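PDB 3OYZ: malate synthase from Haloferax volcanii, which catalyses the magnesium-dependent Claisen condensation of acetyl-CoA with glyoxylate and the hydrolysis that yields malate and CoA in the glyoxylate cycle. Local coordinates for residues F119-V124 against E135-V140; D128-A133 against E181-L186; G167-E172 against S221-V226. All coordinates share one frame; numbering follows the deposited sequence.

Interactions 1 and 2 pack strands of the TIM barrel against helix 127-143, while interaction 3 joins two helices outside the barrel. Interactions 1 and 2 have centres 7 Å apart; Thr138 OG1 of the first lies 3.1 Å from Arg182 NH2 of the second, a probable hydrogen bond. Interaction 3 is centred 11 Å from interaction 2, tied to it by the 2.8 Å salt bridge between Lys131 NZ and Glu172 OE1, and 17 Å from interaction 1, which it does not touch. The catalytic centre is nearest to interaction 1: the Ile121 side chain lies about 11 Å from bound pyruvate, that of Leu186 in interaction 2 about 13 Å.

Interaction 1 of 3, residues F119-V124 against E135-V140; sequences FVIPEV and EFFTIV
Phe137 has its CG beside the backbone N and opposite the carbonyl carbon (chi1 -82°), a setting that carries the phenyl ring from the flank of helix 127-143 to strand 118-121. Ile121 sends CG1 out in the same sense (chi1 -46°), so that its CG1-CD1 arm runs to meet the ring from the opposite direction. CG1 arrives at the ring's edge, in its plane, 3.8 Å from Phe137 CE2, and the methyl CD1 of Ile121 follows at 3.9 Å from the same CE2. Phe119, two residues earlier on the same side of the strand, approaches the same ring obliquely, with its CB 3.8 Å from Phe137 CZ. The two phenyl groups do not stack; CE1 of Phe137 sits beside the edge of the Phe119 ring, near its plane. Val120, between the two, points away from the helix and packs on Ser154 and Ile156 of strand 152-157.

This is the strand-to-helix packing of a beta-alpha-beta unit in the TIM barrel, strand 118-121 leading through helix 127-143 to strand 152-157. A flat, wide phenylalanine suits the helix position because it can span two strand residues at once, while the flexible arm of isoleucine fits against its edge. Beyond the strand the chain enters the active site: Glu123 N hydrogen-bonds Glu158 OE1, and Glu158 binds the magnesium ion.

All three touching residues are buried, and the segments together bury 142 Å², both sides summed, without a hydrogen bond or charge pair between them. The backbone polar groups of Phe119 and Ile121 instead serve the sheet, through bonds to Ala152 and Ser154. The helix is therefore held here by apolar burial and close fit, rather than by directional bonds.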
loop_
_atom_site.group_PDB
_atom_site.type_symbol
_atom_site.label_atom_id
_atom_site.label_comp_id
_atom_site.label_asym_id
_atom_site.label_seq_id
_atom_site.Cartn_x
_atom_site.Cartn_y
_atom_site.Cartn_z
ATOM N N PHE A 119 -10.665 -25.534 9.550
ATOM C CA PHE A 119 -9.523 -25.388 10.425
ATOM C C PHE A 119 -8.781 -24.123 9.954
ATOM O O PHE A 119 -8.933 -23.703 8.788
ATOM C CB PHE A 119 -8.591 -26.600 10.357
ATOM C CG PHE A 119 -9.129 -27.864 11.041
ATOM C CD1 PHE A 119 -8.907 -28.045 12.386
ATOM C CD2 PHE A 119 -9.883 -28.809 10.341
ATOM C CE1 PHE A 119 -9.459 -29.145 13.053
ATOM C CE2 PHE A 119 -10.365 -29.947 10.964
ATOM C CZ PHE A 119 -10.184 -30.066 12.360
ATOM N N VAL A 120 -7.987 -23.561 10.852
ATOM C CA VAL A 120 -7.272 -22.328 10.637
ATOM C C VAL A 120 -5.799 -22.754 10.679
ATOM O O VAL A 120 -5.366 -23.505 11.582
ATOM C CB VAL A 120 -7.557 -21.287 11.732
ATOM C CG1 VAL A 120 -6.577 -20.101 11.601
ATOM C CG2 VAL A 120 -9.055 -20.871 11.810
ATOM N N ILE A 121 -5.063 -22.343 9.630
ATOM C CA ILE A 121 -3.651 -22.636 9.415
ATOM C C ILE A 121 -2.791 -21.382 9.506
ATOM O O ILE A 121 -2.874 -20.419 8.692
ATOM C CB ILE A 121 -3.461 -23.373 8.014
ATOM C CG1 ILE A 121 -4.489 -24.494 7.834
ATOM C CG2 ILE A 121 -2.015 -23.862 7.719
ATOM C CD1 ILE A 121 -4.435 -25.657 8.907
ATOM N N PRO A 122 -1.883 -21.430 10.485
ATOM C CA PRO A 122 -1.045 -20.306 10.727
ATOM C C PRO A 122 0.250 -20.430 9.899
ATOM O O PRO A 122 0.592 -21.471 9.385
ATOM C CB PRO A 122 -0.703 -20.478 12.207
ATOM C CG PRO A 122 -0.470 -22.000 12.285
ATOM C CD PRO A 122 -1.710 -22.471 11.532
ATOM N N GLU A 123 0.982 -19.345 9.816
ATOM C CA GLU A 123 2.358 -19.269 9.320
ATOM C C GLU A 123 2.545 -19.746 7.842
ATOM O O GLU A 123 3.617 -20.277 7.548
ATOM C CB GLU A 123 3.294 -20.049 10.273
ATOM C CG GLU A 123 3.414 -19.474 11.677
ATOM C CD GLU A 123 4.298 -18.256 11.700
ATOM O OE1 GLU A 123 4.548 -17.777 12.802
ATOM O OE2 GLU A 123 4.697 -17.679 10.659
ATOM N N VAL A 124 1.524 -19.645 6.992
ATOM C CA VAL A 124 1.614 -20.122 5.612
ATOM C C VAL A 124 2.668 -19.201 4.898
ATOM O O VAL A 124 2.993 -18.105 5.391
ATOM C CB VAL A 124 0.231 -20.164 4.947
ATOM C CG1 VAL A 124 -0.740 -21.233 5.627
ATOM C CG2 VAL A 124 -0.404 -18.764 4.896
ATOM N N GLU A 135 -3.619 -30.034 0.509
ATOM C CA GLU A 135 -3.532 -31.471 0.270
ATOM C C GLU A 135 -3.814 -32.271 1.588
ATOM O O GLU A 135 -4.477 -33.273 1.501
ATOM C CB GLU A 135 -2.174 -31.816 -0.279
ATOM C CG GLU A 135 -1.939 -33.317 -0.425
ATOM C CD GLU A 135 -2.926 -34.020 -1.356
ATOM O OE1 GLU A 135 -3.716 -33.447 -2.128
ATOM O OE2 GLU A 135 -2.815 -35.256 -1.375
ATOM N N PHE A 136 -3.300 -31.839 2.719
ATOM C CA PHE A 136 -3.672 -32.461 4.003
ATOM C C PHE A 136 -5.157 -32.407 4.311
ATOM O O PHE A 136 -5.719 -33.396 4.787
ATOM C CB PHE A 136 -2.845 -31.872 5.130
ATOM C CG PHE A 136 -1.416 -32.281 5.063
ATOM C CD1 PHE A 136 -1.086 -33.628 4.920
ATOM C CD2 PHE A 136 -0.391 -31.358 5.248
ATOM C CE1 PHE A 136 0.261 -34.035 4.961
ATOM C CE2 PHE A 136 0.968 -31.757 5.265
ATOM C CZ PHE A 136 1.276 -33.093 5.103
ATOM N N PHE A 137 -5.839 -31.305 4.004
ATOM C CA PHE A 137 -7.279 -31.244 4.194
ATOM C C PHE A 137 -7.936 -32.321 3.331
ATOM O O PHE A 137 -8.881 -33.039 3.785
ATOM C CB PHE A 137 -7.900 -29.881 3.771
ATOM C CG PHE A 137 -7.819 -28.798 4.771
ATOM C CD1 PHE A 137 -8.964 -28.413 5.487
ATOM C CD2 PHE A 137 -6.602 -28.173 5.038
ATOM C CE1 PHE A 137 -8.852 -27.415 6.423
ATOM C CE2 PHE A 137 -6.472 -27.185 5.959
ATOM C CZ PHE A 137 -7.627 -26.770 6.661
ATOM N N THR A 138 -7.530 -32.411 2.058
ATOM C CA THR A 138 -8.102 -33.404 1.162
ATOM C C THR A 138 -7.864 -34.843 1.715
ATOM O O THR A 138 -8.758 -35.700 1.660
ATOM C CB THR A 138 -7.487 -33.231 -0.254
ATOM O OG1 THR A 138 -7.869 -31.921 -0.705
ATOM C CG2 THR A 138 -8.130 -34.246 -1.204
ATOM N N ILE A 139 -6.643 -35.120 2.113
ATOM C CA ILE A 139 -6.370 -36.466 2.696
ATOM C C ILE A 139 -7.253 -36.762 3.933
ATOM O O ILE A 139 -7.858 -37.832 3.966
ATOM C CB ILE A 139 -4.892 -36.613 2.998
ATOM C CG1 ILE A 139 -4.139 -36.870 1.656
ATOM C CG2 ILE A 139 -4.609 -37.802 3.965
ATOM C CD1 ILE A 139 -2.649 -36.568 1.810
ATOM N N VAL A 140 -7.318 -35.859 4.905
ATOM C CA VAL A 140 -8.223 -35.974 6.065
ATOM C C VAL A 140 -9.646 -36.275 5.688
ATOM O O VAL A 140 -10.216 -37.254 6.229
ATOM C CB VAL A 140 -8.142 -34.712 6.951
ATOM C CG1 VAL A 140 -9.319 -34.680 7.907
ATOM C CG2 VAL A 140 -6.786 -34.632 7.600
#

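Interaction 2 of 3, residues D128-A133 against E181-L186. With K (potassium ion), chain E.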
loop_
_atom_site.group_PDB
_atom_site.type_symbol
_atom_site.label_atom_id
_atom_site.label_comp_id
_atom_site.label_asym_id
_atom_site.label_seq_id
_atom_site.Cartn_x
_atom_site.Cartn_y
_atom_site.Cartn_z
ATOM N N ASP A 128 2.620 -22.220 -2.943
ATOM C CA ASP A 128 2.867 -23.658 -2.985
ATOM C C ASP A 128 2.816 -24.254 -1.545
ATOM O O ASP A 128 2.396 -25.396 -1.413
ATOM C CB ASP A 128 4.225 -23.990 -3.651
ATOM C CG ASP A 128 4.083 -23.922 -5.185
ATOM O OD1 ASP A 128 2.961 -23.693 -5.735
ATOM O OD2 ASP A 128 5.051 -24.159 -5.889
ATOM N N ASP A 129 3.133 -23.467 -0.527
ATOM C CA ASP A 129 2.937 -23.923 0.894
ATOM C C ASP A 129 1.426 -23.998 1.206
ATOM O O ASP A 129 0.967 -24.911 1.923
ATOM C CB ASP A 129 3.521 -22.908 1.882
ATOM C CG ASP A 129 3.403 -23.372 3.371
ATOM O OD1 ASP A 129 3.867 -24.512 3.682
ATOM O OD2 ASP A 129 2.736 -22.644 4.154
ATOM N N TRP A 130 0.611 -23.066 0.706
ATOM C CA TRP A 130 -0.851 -23.229 0.883
ATOM C C TRP A 130 -1.386 -24.478 0.215
ATOM O O TRP A 130 -2.318 -25.122 0.730
ATOM C CB TRP A 130 -1.711 -22.039 0.337
ATOM C CG TRP A 130 -1.359 -20.663 0.863
ATOM C CD1 TRP A 130 -0.146 -20.174 1.262
ATOM C CD2 TRP A 130 -2.254 -19.539 0.855
ATOM N NE1 TRP A 130 -0.231 -18.832 1.535
ATOM C CE2 TRP A 130 -1.507 -18.401 1.244
ATOM C CE3 TRP A 130 -3.599 -19.399 0.489
ATOM C CZ2 TRP A 130 -2.071 -17.119 1.375
ATOM C CZ3 TRP A 130 -4.177 -18.090 0.585
ATOM C CH2 TRP A 130 -3.413 -16.993 1.057
ATOM N N LYS A 131 -0.818 -24.892 -0.915
ATOM C CA LYS A 131 -1.307 -26.093 -1.588
ATOM C C LYS A 131 -0.901 -27.261 -0.653
ATOM O O LYS A 131 -1.531 -28.305 -0.697
ATOM C CB LYS A 131 -0.555 -26.263 -2.920
ATOM C CG LYS A 131 -1.061 -25.159 -3.908
ATOM C CD LYS A 131 -0.303 -25.253 -5.282
ATOM C CE LYS A 131 -0.743 -24.045 -6.177
ATOM N NZ LYS A 131 0.328 -23.980 -7.238
ATOM N N LYS A 132 0.212 -27.186 0.057
ATOM C CA LYS A 132 0.564 -28.380 0.945
ATOM C C LYS A 132 -0.515 -28.536 2.050
ATOM O O LYS A 132 -0.900 -29.650 2.358
ATOM C CB LYS A 132 1.876 -28.099 1.683
ATOM C CG LYS A 132 3.078 -28.133 0.701
ATOM C CD LYS A 132 4.343 -27.638 1.400
ATOM C CE LYS A 132 5.490 -27.646 0.347
ATOM N NZ LYS A 132 6.771 -27.145 0.981
ATOM N N ALA A 133 -1.009 -27.443 2.629
ATOM C CA ALA A 133 -2.018 -27.585 3.679
ATOM C C ALA A 133 -3.280 -28.121 2.981
ATOM O O ALA A 133 -3.919 -29.092 3.465
ATOM C CB ALA A 133 -2.272 -26.229 4.373
ATOM N N GLU A 181 -10.511 -24.093 -3.457
ATOM C CA GLU A 181 -11.832 -23.455 -3.319
ATOM C C GLU A 181 -12.364 -23.596 -1.888
ATOM O O GLU A 181 -13.234 -22.829 -1.510
ATOM C CB GLU A 181 -12.886 -24.230 -4.148
ATOM C CG GLU A 181 -12.671 -24.065 -5.583
ATOM C CD GLU A 181 -11.841 -25.195 -6.219
ATOM O OE1 GLU A 181 -11.009 -25.928 -5.588
ATOM O OE2 GLU A 181 -12.044 -25.267 -7.459
ATOM N N ARG A 182 -11.798 -24.462 -1.052
ATOM C CA ARG A 182 -12.194 -24.522 0.401
ATOM C C ARG A 182 -11.780 -23.309 1.257
ATOM O O ARG A 182 -12.198 -23.162 2.428
ATOM C CB ARG A 182 -11.571 -25.811 1.019
ATOM C CG ARG A 182 -10.002 -25.743 1.222
ATOM C CD ARG A 182 -9.219 -26.908 1.851
ATOM N NE ARG A 182 -9.311 -28.162 1.099
ATOM C CZ ARG A 182 -10.167 -29.158 1.313
ATOM N NH1 ARG A 182 -11.129 -29.025 2.208
ATOM N NH2 ARG A 182 -10.097 -30.276 0.612
ATOM N N LEU A 183 -10.948 -22.417 0.691
ATOM C CA LEU A 183 -10.527 -21.234 1.399
ATOM C C LEU A 183 -11.706 -20.370 1.840
ATOM O O LEU A 183 -12.612 -20.121 1.049
ATOM C CB LEU A 183 -9.621 -20.286 0.572
ATOM C CG LEU A 183 -8.193 -20.883 0.485
ATOM C CD1 LEU A 183 -7.355 -20.139 -0.654
ATOM C CD2 LEU A 183 -7.450 -20.549 1.841
ATOM N N PHE A 184 -11.609 -19.916 3.091
ATOM C CA PHE A 184 -12.711 -19.189 3.757
ATOM C C PHE A 184 -12.161 -17.858 4.254
ATOM O O PHE A 184 -12.429 -16.848 3.625
ATOM C CB PHE A 184 -13.326 -20.046 4.887
ATOM C CG PHE A 184 -14.425 -19.332 5.661
ATOM C CD1 PHE A 184 -15.243 -18.401 5.032
ATOM C CD2 PHE A 184 -14.603 -19.573 7.033
ATOM C CE1 PHE A 184 -16.234 -17.650 5.722
ATOM C CE2 PHE A 184 -15.599 -18.841 7.752
ATOM C CZ PHE A 184 -16.396 -17.902 7.106
ATOM N N LEU A 185 -11.406 -17.818 5.339
ATOM C CA LEU A 185 -11.011 -16.501 5.828
ATOM C C LEU A 185 -9.505 -16.297 5.538
ATOM O O LEU A 185 -8.668 -17.243 5.624
ATOM C CB LEU A 185 -11.131 -16.375 7.371
ATOM C CG LEU A 185 -12.525 -16.777 7.904
ATOM C CD1 LEU A 185 -12.474 -16.810 9.425
ATOM C CD2 LEU A 185 -13.437 -15.628 7.510
ATOM N N LEU A 186 -9.200 -15.034 5.267
ATOM C CA LEU A 186 -7.803 -14.612 5.188
ATOM C C LEU A 186 -7.661 -13.687 6.367
ATOM O O LEU A 186 -8.297 -12.613 6.411
ATOM C CB LEU A 186 -7.552 -13.798 3.900
ATOM C CG LEU A 186 -7.960 -14.565 2.626
ATOM C CD1 LEU A 186 -7.699 -13.579 1.386
ATOM C CD2 LEU A 186 -7.208 -15.940 2.597
HETATM K K K E . -8.985 -25.999 -7.397
HETATM O O HOH W 1 -10.872 -27.316 -8.830
#
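Trp130 and Leu183 bring helix 127-143 and the start of strand 183-188 together, yet their CA atoms, the nearest pair between the segments, stay 9.9 Å apart; long side chains must bridge the gap. Trp130 does so with the six-membered end of its indole. Leu183 crosses it at about a right angle and sets its methyl CD1 at the indole edge, in the ring plane, 4.0 Å from Trp130 CZ3. Leu186, three residues further along the strand, brings CD2 to 4.2 Å from the same CZ3 at an oblique angle. Tryptophan suits the place: its hydrocarbon end reaches the leucines, while its buried NE1 is satisfied by Gly125 O. Just before the strand, in a short 3-10 segment, Glu181 bends at chi2 (95°) and grips a potassium ion unevenly, OE1 at 2.7 Å and OE2 at 3.1 Å, in a site completed partly by a water and the carbonyl oxygens of Met173, Lys175 and Asn178. Arg182, next in line, turns back to helix 127-143 and forms salt bridges with Asp134 and Glu141. The indole touches Val155 of the intervening strand 152-157 and, like Leu183, also meets Leu169 of helix 169-174.

Interaction 3 of 3, residues G167-E172 against S221-V226; sequences GDLRDE and SAAGCV. With K (potassium ion), chain F.
Arg170, in the first turn of helix 169-174, and Ala223, in the last turn of helix 210-223, approach to 4.9 Å between CA atoms, closer than any other pair of the two segments. So short a distance suits alanine, whose single methyl lets the backbones come near. Leu169 closes over that methyl: CG lies 3.9 Å from Ala223 CB, with CB and CD2 of the leucine hardly further away. Its CG points opposite the backbone N (chi1 -159°), which spreads the isobutyl group across the alanine. Arg170 adds its own CB, 4.1 Å from Ala222 O. Just beyond, Gly224 takes positive phi and ends helix 210-223 in a Schellman motif, sending the chain into strand 226-229 of the TIM barrel; the contact thus joins helices from successive strand-to-strand connections, and Leu169 continues inward to Trp130 and Leu183. The guanidinium of Arg170 turns away from the alanines. Its NE donates to Asp171 OD1 at 3.1 Å, the acceptor lying in the guanidinium plane while the donor stands above the carboxylate plane, and NH1 forms a salt bridge with Glu161 of the second subunit. Ala222 packs on Leu164 of that same neighbouring subunit, and Ser221 OG binds a potassium ion at 2.9 Å, together with the carbonyl oxygens of Ser217 and Gly252 of the same chain and that of Met197 of the second subunit.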
loop_
_atom_site.group_PDB
_atom_site.type_symbol
_atom_site.label_atom_id
_atom_site.label_comp_id
_atom_site.label_asym_id
_atom_site.label_seq_id
_atom_site.Cartn_x
_atom_site.Cartn_y
_atom_site.Cartn_z
ATOM N N GLY A 167 -1.873 -12.292 -4.157
ATOM C CA GLY A 167 -1.974 -11.623 -5.481
ATOM C C GLY A 167 -2.518 -12.511 -6.607
ATOM O O GLY A 167 -3.165 -12.013 -7.546
ATOM N N ASP A 168 -2.277 -13.826 -6.589
ATOM C CA ASP A 168 -2.683 -14.625 -7.730
ATOM C C ASP A 168 -3.653 -15.778 -7.325
ATOM O O ASP A 168 -3.730 -16.823 -7.991
ATOM C CB ASP A 168 -1.443 -15.132 -8.481
ATOM C CG ASP A 168 -1.754 -15.623 -9.896
ATOM O OD1 ASP A 168 -2.692 -15.076 -10.535
ATOM O OD2 ASP A 168 -1.113 -16.608 -10.330
ATOM N N LEU A 169 -4.389 -15.582 -6.233
ATOM C CA LEU A 169 -5.103 -16.656 -5.606
ATOM C C LEU A 169 -6.211 -17.093 -6.510
ATOM O O LEU A 169 -6.463 -18.293 -6.630
ATOM C CB LEU A 169 -5.699 -16.119 -4.292
ATOM C CG LEU A 169 -6.143 -16.898 -3.084
ATOM C CD1 LEU A 169 -5.158 -18.024 -2.907
ATOM C CD2 LEU A 169 -6.166 -15.941 -1.888
ATOM N N ARG A 170 -6.904 -16.142 -7.146
ATOM C CA ARG A 170 -8.011 -16.546 -8.021
ATOM C C ARG A 170 -7.637 -17.600 -9.060
ATOM O O ARG A 170 -8.338 -18.599 -9.251
ATOM C CB ARG A 170 -8.650 -15.295 -8.705
ATOM C CG ARG A 170 -9.795 -15.592 -9.672
ATOM C CD ARG A 170 -10.019 -14.358 -10.645
ATOM N NE ARG A 170 -8.850 -14.300 -11.562
ATOM C CZ ARG A 170 -8.157 -13.188 -11.841
ATOM N NH1 ARG A 170 -8.583 -12.040 -11.347
ATOM N NH2 ARG A 170 -7.007 -13.216 -12.517
ATOM N N ASP A 171 -6.603 -17.389 -9.857
ATOM C CA ASP A 171 -6.267 -18.422 -10.792
ATOM C C ASP A 171 -5.574 -19.678 -10.179
ATOM O O ASP A 171 -5.684 -20.732 -10.745
ATOM C CB ASP A 171 -5.300 -17.773 -11.766
ATOM C CG ASP A 171 -6.044 -16.739 -12.710
ATOM O OD1 ASP A 171 -7.291 -16.687 -12.789
ATOM O OD2 ASP A 171 -5.333 -15.963 -13.366
ATOM N N GLU A 172 -4.793 -19.554 -9.107
ATOM C CA GLU A 172 -4.247 -20.755 -8.450
ATOM C C GLU A 172 -5.392 -21.608 -7.892
ATOM O O GLU A 172 -5.373 -22.829 -8.142
ATOM C CB GLU A 172 -3.373 -20.368 -7.248
ATOM C CG GLU A 172 -2.052 -19.691 -7.754
ATOM C CD GLU A 172 -1.047 -20.645 -8.386
ATOM O OE1 GLU A 172 -1.088 -21.901 -8.425
ATOM O OE2 GLU A 172 -0.091 -20.083 -8.922
ATOM N N SER A 221 -11.508 -9.844 -1.399
ATOM C CA SER A 221 -12.477 -9.458 -2.433
ATOM C C SER A 221 -12.179 -10.088 -3.791
ATOM O O SER A 221 -13.077 -10.526 -4.535
ATOM C CB SER A 221 -12.603 -7.911 -2.474
ATOM O OG SER A 221 -13.359 -7.492 -1.288
ATOM N N ALA A 222 -10.912 -10.111 -4.193
ATOM C CA ALA A 222 -10.616 -10.684 -5.527
ATOM C C ALA A 222 -10.853 -12.197 -5.609
ATOM O O ALA A 222 -11.133 -12.763 -6.683
ATOM C CB ALA A 222 -9.135 -10.392 -5.825
ATOM N N ALA A 223 -10.651 -12.904 -4.494
ATOM C CA ALA A 223 -10.688 -14.373 -4.543
ATOM C C ALA A 223 -12.000 -14.985 -3.981
ATOM O O ALA A 223 -12.092 -16.222 -3.846
ATOM C CB ALA A 223 -9.504 -14.940 -3.752
ATOM N N GLY A 224 -12.965 -14.156 -3.571
ATOM C CA GLY A 224 -14.149 -14.708 -2.873
ATOM C C GLY A 224 -13.942 -15.222 -1.440
ATOM O O GLY A 224 -14.623 -16.160 -1.033
ATOM N N CYS A 225 -13.065 -14.615 -0.643
ATOM C CA CYS A 225 -12.753 -15.022 0.745
ATOM C C CYS A 225 -13.269 -13.893 1.633
ATOM O O CYS A 225 -13.814 -12.922 1.094
ATOM C CB CYS A 225 -11.240 -15.253 0.931
ATOM S SG CYS A 225 -10.705 -16.700 0.048
ATOM N N VAL A 226 -13.098 -13.978 2.943
ATOM C CA VAL A 226 -13.528 -12.896 3.836
ATOM C C VAL A 226 -12.312 -12.453 4.623
ATOM O O VAL A 226 -11.668 -13.350 5.177
ATOM C CB VAL A 226 -14.567 -13.472 4.811
ATOM C CG1 VAL A 226 -14.985 -12.387 5.867
ATOM C CG2 VAL A 226 -15.723 -13.897 3.966
HETATM K K K F . -12.826 -6.818 1.534
#